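PDB 3MSE: calcium-dependent protein kinase, putative, which probably phosphorylates serine and threonine residues of proteins under calcium control, its C-terminal domain carrying calcium-binding EF-hands. Local coordinates for the interface of chains A and B. Coordinates in Å, arbitrary orientation; residue numbers count along the deposited sequence, not the author numbering. Chains: chain A/B, Calcium-dependent protein kinase, putative.

Contact 1: the interface of chains A and B. Residues chain A 35, 38-39, 42, 92; chain B 31-32, 35, 39.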
# COMPACT_ATOMS: atom_id res chain seq x y z
N ASN A 35 4.09 1.09 -5.60
CA ASN A 35 3.58 0.90 -6.95
C ASN A 35 4.68 0.66 -7.99
O ASN A 35 4.45 0.01 -9.01
CB ASN A 35 2.73 2.12 -7.36
CG ASN A 35 2.36 2.13 -8.84
OD1 ASN A 35 2.91 2.90 -9.63
ND2 ASN A 35 1.44 1.27 -9.21
N ILE A 38 5.54 -3.01 -7.56
CA ILE A 38 4.48 -3.78 -8.21
C ILE A 38 4.57 -3.72 -9.74
O ILE A 38 4.30 -4.72 -10.42
CB ILE A 38 3.08 -3.34 -7.73
CG1 ILE A 38 2.93 -3.62 -6.24
CG2 ILE A 38 1.99 -4.07 -8.52
CD1 ILE A 38 1.65 -3.07 -5.65
N LYS A 39 4.95 -2.56 -10.27
CA LYS A 39 5.12 -2.41 -11.71
C LYS A 39 6.21 -3.36 -12.24
O LYS A 39 6.01 -4.02 -13.26
CB LYS A 39 5.46 -0.96 -12.06
CG LYS A 39 5.25 -0.58 -13.52
CD LYS A 39 5.34 0.95 -13.75
CE LYS A 39 4.26 1.72 -12.98
NZ LYS A 39 2.86 1.49 -13.49
N ASN A 42 4.89 -6.68 -12.28
CA ASN A 42 3.93 -6.71 -13.39
C ASN A 42 4.62 -6.99 -14.72
O ASN A 42 4.13 -7.77 -15.53
CB ASN A 42 3.18 -5.37 -13.52
CG ASN A 42 2.04 -5.22 -12.52
OD1 ASN A 42 1.70 -6.15 -11.79
ND2 ASN A 42 1.45 -4.02 -12.48
N TYR A 92 -1.58 -14.20 -11.08
CA TYR A 92 -0.90 -12.94 -10.85
C TYR A 92 -0.72 -12.63 -9.36
O TYR A 92 0.38 -12.25 -8.90
CB TYR A 92 -1.64 -11.79 -11.52
CG TYR A 92 -1.12 -10.47 -11.08
CD1 TYR A 92 0.09 -9.97 -11.58
CD2 TYR A 92 -1.80 -9.72 -10.11
CE1 TYR A 92 0.59 -8.76 -11.15
CE2 TYR A 92 -1.30 -8.49 -9.67
CZ TYR A 92 -0.11 -8.02 -10.20
OH TYR A 92 0.38 -6.81 -9.77
N LEU B 31 -2.89 -5.36 -2.18
CA LEU B 31 -1.90 -4.59 -2.95
C LEU B 31 -2.32 -4.45 -4.40
O LEU B 31 -2.10 -3.42 -5.04
CB LEU B 31 -0.51 -5.26 -2.91
CG LEU B 31 0.53 -4.82 -1.88
CD1 LEU B 31 1.86 -5.45 -2.22
CD2 LEU B 31 0.70 -3.32 -1.84
N SER B 32 -2.90 -5.52 -4.92
CA SER B 32 -3.45 -5.52 -6.25
C SER B 32 -4.57 -4.47 -6.39
O SER B 32 -4.63 -3.75 -7.38
CB SER B 32 -4.00 -6.91 -6.56
OG SER B 32 -4.02 -7.11 -7.95
N ASN B 35 -3.06 -1.03 -6.23
CA ASN B 35 -2.33 -0.83 -7.48
C ASN B 35 -3.23 -0.58 -8.69
O ASN B 35 -2.83 0.07 -9.65
CB ASN B 35 -1.41 -2.05 -7.74
CG ASN B 35 -0.79 -2.04 -9.13
OD1 ASN B 35 -1.20 -2.80 -10.01
ND2 ASN B 35 0.18 -1.18 -9.33
N LYS B 39 -3.10 2.66 -10.95
CA LYS B 39 -3.02 2.52 -12.39
C LYS B 39 -4.00 3.48 -13.09
O LYS B 39 -3.63 4.15 -14.06
CB LYS B 39 -3.29 1.07 -12.81
CG LYS B 39 -2.83 0.71 -14.22
CD LYS B 39 -2.89 -0.81 -14.48
CE LYS B 39 -1.95 -1.60 -13.53
NZ LYS B 39 -0.49 -1.36 -13.79
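B:Asn35 buries more surface than any other residue of this patch and lies against A:Ile38, the next most buried, where the long 18-48 helices of two EF-hand domains meet near the two-fold axis of the crystal's dimer. The two side chains run past each other in opposite directions. CG2 of A:Ile38 rests on the carboxamide, 3.5 Å from CG of B:Asn35, while the other branch leads along the chain B helix: CD1 is 3.8 Å from CB of B:Asn35 and 3.9 Å from CD2 of B:Leu31. B:Asn35 holds CG anti to its backbone N (chi1 170°), which sends the amide out toward chain A. There ND2 of B:Asn35 comes within 2.8 Å of ND2 of its symmetry mate A:Asn35, the side chains roughly perpendicular with their amide planes 27° apart. The N-H groups do not point along this line, and the pair is no hydrogen bond as modelled. A:Asn42 reaches tip to tip toward both B:Asn35 and B:Lys39. A:Tyr92, itself in contact with chain B, also positions A:Asn42: its phenol OH donates to OD1 of A:Asn42 in the carbonyl plane, at 2.5 Å, and should fix the amide so that ND2 faces chain B. The amines of A:Lys39 and B:Lys39 are 4.4 Å apart from NZ to NZ, a likely repulsion at the axis. On the other flank of A:Asn42, CE2 of A:Tyr92 is 3.5 Å from the hydroxyl OG of B:Ser32.

Contact 2: the interface of chains A and B. Residues chain A 2-3, 6-7, 10; chain B 40, 44, 65, 95, 99.
With CG anti to the backbone N (chi1 -179°), B:Tyr40 extends from helix 18-48 toward the N-terminal segment of chain A, and A:Met10, its chain fully extended beyond CG, carries its methyl from helix 4-13 to helix 92-99 of chain B. The phenol oxygen OH of B:Tyr40 accepts a hydrogen bond of 2.8 Å from the backbone N of A:Ser3, fairly straight at 154° on the hydrogen, just ahead of the first turn of helix 4-13. A:Val6 splits its two branches between partners. CG2 is 3.7 Å from CE2 of B:Tyr40, whereas CG1 meets CD2 of B:Leu44 tip to tip and also touches the sulfur of B:Cys99. A:Ile2 runs across B:Leu44, CG1 to CD1 at 3.7 Å. B:Leu65, from helix 58-67, borders the other side of the segment: its CD2 branch is 3.9 Å from CD2 of A:Leu7, the two leucines passing in opposite directions, and also approaches SD of A:Met10. The N-terminal helix of one chain thus packs on apolar side chains from helices 18-48, 58-67 and 92-99 of the other chain's EF-hand region, with the phenol as a polar anchor at its start. At the helix 92-99 end, the thioether methyl CE of A:Met10 sits 3.5 Å from SG of B:Cys99 and 3.9 Å from CE2 of B:Phe95, above the ring plane and beyond its rim.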
# COMPACT_ATOMS: atom_id res chain seq x y z
N ILE A 2 -13.63 11.13 -16.67
CA ILE A 2 -13.03 10.88 -15.32
C ILE A 2 -14.05 10.27 -14.36
O ILE A 2 -15.16 10.78 -14.24
CB ILE A 2 -12.50 12.16 -14.68
CG1 ILE A 2 -11.56 12.87 -15.64
CG2 ILE A 2 -11.85 11.85 -13.32
CD1 ILE A 2 -11.15 14.23 -15.16
N SER A 3 -13.65 9.22 -13.65
CA SER A 3 -14.54 8.54 -12.70
C SER A 3 -14.95 9.46 -11.56
O SER A 3 -14.12 10.23 -11.04
CB SER A 3 -13.89 7.28 -12.14
OG SER A 3 -13.50 7.46 -10.79
N VAL A 6 -12.80 9.79 -8.29
CA VAL A 6 -11.59 10.63 -8.37
C VAL A 6 -11.97 12.11 -8.25
O VAL A 6 -11.31 12.88 -7.54
CB VAL A 6 -10.78 10.35 -9.67
CG1 VAL A 6 -9.68 11.40 -9.86
CG2 VAL A 6 -10.15 8.94 -9.59
N LEU A 7 -13.07 12.49 -8.91
CA LEU A 7 -13.59 13.86 -8.81
C LEU A 7 -13.99 14.23 -7.40
O LEU A 7 -13.64 15.31 -6.91
CB LEU A 7 -14.75 14.06 -9.79
CG LEU A 7 -14.35 13.95 -11.25
CD1 LEU A 7 -15.59 14.11 -12.14
CD2 LEU A 7 -13.25 14.99 -11.60
N MET A 10 -10.87 14.68 -5.21
CA MET A 10 -10.33 16.04 -5.38
C MET A 10 -11.13 17.09 -4.60
O MET A 10 -10.55 17.98 -3.96
CB MET A 10 -10.30 16.43 -6.86
CG MET A 10 -9.39 15.60 -7.71
SD MET A 10 -9.59 16.13 -9.41
CE MET A 10 -8.49 15.07 -10.34
N TYR B 40 -5.24 3.55 -12.59
CA TYR B 40 -6.23 4.49 -13.14
C TYR B 40 -5.69 5.93 -13.05
O TYR B 40 -5.67 6.65 -14.05
CB TYR B 40 -7.60 4.37 -12.46
CG TYR B 40 -8.62 5.34 -13.05
CD1 TYR B 40 -9.26 5.05 -14.26
CD2 TYR B 40 -8.90 6.56 -12.43
CE1 TYR B 40 -10.18 5.95 -14.82
CE2 TYR B 40 -9.81 7.45 -12.98
CZ TYR B 40 -10.44 7.15 -14.17
OH TYR B 40 -11.34 8.04 -14.70
N LEU B 44 -4.90 8.52 -16.01
CA LEU B 44 -5.47 9.86 -15.96
C LEU B 44 -4.38 10.90 -16.13
O LEU B 44 -4.50 11.80 -16.96
CB LEU B 44 -6.23 10.07 -14.66
CG LEU B 44 -7.16 11.28 -14.58
CD1 LEU B 44 -8.29 11.16 -15.60
CD2 LEU B 44 -7.71 11.39 -13.15
N LEU B 65 -11.04 19.29 -16.25
CA LEU B 65 -12.07 19.37 -15.20
C LEU B 65 -13.30 20.16 -15.71
O LEU B 65 -14.45 19.79 -15.44
CB LEU B 65 -11.50 19.96 -13.89
CG LEU B 65 -10.41 19.17 -13.12
CD1 LEU B 65 -10.05 19.77 -11.72
CD2 LEU B 65 -10.73 17.67 -12.98
N PHE B 95 -0.45 15.13 -7.76
CA PHE B 95 -1.71 14.86 -8.45
C PHE B 95 -2.35 13.67 -7.78
O PHE B 95 -3.53 13.65 -7.47
CB PHE B 95 -1.45 14.55 -9.93
CG PHE B 95 -2.72 14.26 -10.73
CD1 PHE B 95 -2.96 12.99 -11.23
CD2 PHE B 95 -3.65 15.27 -10.99
CE1 PHE B 95 -4.11 12.72 -11.99
CE2 PHE B 95 -4.81 15.02 -11.75
CZ PHE B 95 -5.05 13.76 -12.25
N CYS B 99 -6.04 12.67 -5.73
CA CYS B 99 -6.93 11.76 -6.46
C CYS B 99 -7.23 10.48 -5.71
O CYS B 99 -8.24 9.82 -5.99
CB CYS B 99 -6.37 11.37 -7.83
SG CYS B 99 -6.29 12.68 -9.02

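Contact 3: the interface of chains A and B. Residues chain A 81-82, 84, 97-98, 102; chain B 9-10, 13, 24-25, 28.
The second EF-hand of the pair in chain A, made of helices 72-82 and 92-99 and the loop between them, receives B:Tyr13 from the end of the N-terminal helix 4-13 and B:Ile24, B:Asn25 and B:Ala28 from the start of the long helix 18-48. The phenol of B:Tyr13 lies flat on the backbone of helix 92-99: CA of A:Gly98 stands over the ring centre, 3.5 Å from the centroid, in a CH-pi contact. CG anti to the backbone N (chi1 -172°) directs the ring into this place. Its CE2 is 3.5 Å from the carbonyl O of A:Ala81, which sits off the plane on the side opposite A:Gly98, while N of A:Leu82 lies at the edge in plane. At the tip, a water molecule joins the chains: the phenol OH of B:Tyr13 is 2.7 Å from it, the carbonyl O of A:Leu82 holds it from chain A, and the amide ND2 of B:Asn25 points its N-H almost straight at it (175° on the hydrogen). The side chains of A:Trp102 and B:Ile24 point opposite ways as they pass. CD1 of B:Ile24 is 3.9 Å above the indole plane, toward the rim, and CG2 is 3.6 Å from CE2 of A:Trp102. The indole is probably steadied within chain A, where NE1 donates to the carbonyl O of A:Ala97 at 3.1 Å, the oxygen lying almost in the indole plane. CH2 of A:Trp102 reaches CA of B:Ala28 at 3.8 Å.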
# COMPACT_ATOMS: atom_id res chain seq x y z
N ALA A 81 5.65 -23.46 -3.24
CA ALA A 81 5.23 -22.35 -2.38
C ALA A 81 4.29 -21.36 -3.10
O ALA A 81 3.28 -20.90 -2.52
CB ALA A 81 6.46 -21.61 -1.84
N LEU A 82 4.63 -21.04 -4.34
CA LEU A 82 3.82 -20.16 -5.18
C LEU A 82 2.45 -20.78 -5.50
O LEU A 82 1.44 -20.09 -5.39
CB LEU A 82 4.54 -19.86 -6.50
CG LEU A 82 5.77 -18.95 -6.48
CD1 LEU A 82 6.19 -18.69 -7.90
CD2 LEU A 82 5.49 -17.61 -5.72
N ILE A 84 -0.14 -22.13 -4.42
CA ILE A 84 -0.74 -22.26 -3.12
C ILE A 84 -2.02 -23.10 -3.16
O ILE A 84 -2.38 -23.76 -2.18
CB ILE A 84 -0.91 -20.85 -2.48
CG1 ILE A 84 -0.49 -20.88 -1.03
CG2 ILE A 84 -2.28 -20.18 -2.78
CD1 ILE A 84 0.25 -19.68 -0.68
N ALA A 97 2.62 -12.37 -4.53
CA ALA A 97 2.80 -12.69 -3.12
C ALA A 97 4.22 -13.21 -2.81
O ALA A 97 4.77 -12.90 -1.77
CB ALA A 97 1.77 -13.73 -2.69
N GLY A 98 4.80 -13.99 -3.72
CA GLY A 98 6.13 -14.56 -3.50
C GLY A 98 7.26 -13.65 -3.92
O GLY A 98 8.40 -13.88 -3.51
N TRP A 102 7.86 -8.11 1.86
CA TRP A 102 6.85 -7.78 2.87
C TRP A 102 7.42 -7.06 4.10
O TRP A 102 6.67 -6.44 4.85
CB TRP A 102 6.03 -9.03 3.23
CG TRP A 102 5.18 -9.46 2.06
CD1 TRP A 102 5.45 -10.46 1.17
CD2 TRP A 102 3.98 -8.83 1.61
NE1 TRP A 102 4.48 -10.52 0.20
CE2 TRP A 102 3.56 -9.52 0.45
CE3 TRP A 102 3.21 -7.76 2.07
CZ2 TRP A 102 2.39 -9.18 -0.24
CZ3 TRP A 102 2.05 -7.42 1.38
CH2 TRP A 102 1.65 -8.13 0.25
N ASN B 9 13.50 -12.71 -2.54
CA ASN B 9 12.14 -12.73 -1.97
C ASN B 9 11.53 -14.11 -2.18
O ASN B 9 11.04 -14.71 -1.25
CB ASN B 9 11.23 -11.65 -2.61
CG ASN B 9 11.61 -10.22 -2.21
OD1 ASN B 9 12.20 -9.99 -1.16
ND2 ASN B 9 11.24 -9.24 -3.06
N MET B 10 11.62 -14.64 -3.39
CA MET B 10 11.12 -16.00 -3.67
C MET B 10 11.77 -17.06 -2.77
O MET B 10 11.09 -17.95 -2.25
CB MET B 10 11.35 -16.37 -5.13
CG MET B 10 10.60 -15.54 -6.12
SD MET B 10 11.09 -16.05 -7.76
CE MET B 10 10.16 -14.98 -8.86
N TYR B 13 10.36 -16.79 0.61
CA TYR B 13 8.95 -17.22 0.58
C TYR B 13 8.82 -18.74 0.64
O TYR B 13 7.99 -19.28 1.39
CB TYR B 13 8.31 -16.68 -0.70
CG TYR B 13 6.80 -16.85 -0.84
CD1 TYR B 13 5.92 -15.99 -0.17
CD2 TYR B 13 6.27 -17.79 -1.71
CE1 TYR B 13 4.54 -16.10 -0.34
CE2 TYR B 13 4.89 -17.91 -1.88
CZ TYR B 13 4.04 -17.05 -1.19
OH TYR B 13 2.68 -17.19 -1.36
N ILE B 24 -0.25 -14.28 3.44
CA ILE B 24 0.43 -13.33 2.55
C ILE B 24 -0.41 -13.04 1.30
O ILE B 24 -0.47 -11.90 0.85
CB ILE B 24 1.87 -13.83 2.10
CG1 ILE B 24 2.86 -13.95 3.28
CG2 ILE B 24 2.42 -12.92 1.03
CD1 ILE B 24 3.40 -12.61 3.82
N ASN B 25 -1.04 -14.07 0.72
CA ASN B 25 -1.91 -13.87 -0.47
C ASN B 25 -3.12 -12.93 -0.25
O ASN B 25 -3.49 -12.18 -1.16
CB ASN B 25 -2.39 -15.20 -1.05
CG ASN B 25 -1.43 -15.75 -2.10
OD1 ASN B 25 -1.67 -15.60 -3.30
ND2 ASN B 25 -0.34 -16.39 -1.65
N ALA B 28 -1.63 -9.68 -0.46
CA ALA B 28 -1.26 -9.48 -1.86
C ALA B 28 -2.46 -9.03 -2.68
O ALA B 28 -2.32 -8.21 -3.60
CB ALA B 28 -0.67 -10.74 -2.45
O HOH W 1 1.67 -17.53 -3.86

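The C-alpha centres of contacts 1 and 2 lie about 19 Å apart, those of contacts 1 and 3 about 14 Å, and those of contacts 2 and 3 about 32 Å, with contact 1 near the two-fold axis between the others. Helix 18-48 runs through all three, and helix 92-99 also serves each. Contacts 2 and 3 use opposite chains for the same roles: helix 4-13 enters the partner's EF-hand region in both, and Met10 takes part in each. Through the symmetry they form one reciprocal exchange of N-terminal helices. Such an interlocked dimer may be biological, though the structure alone does not show it.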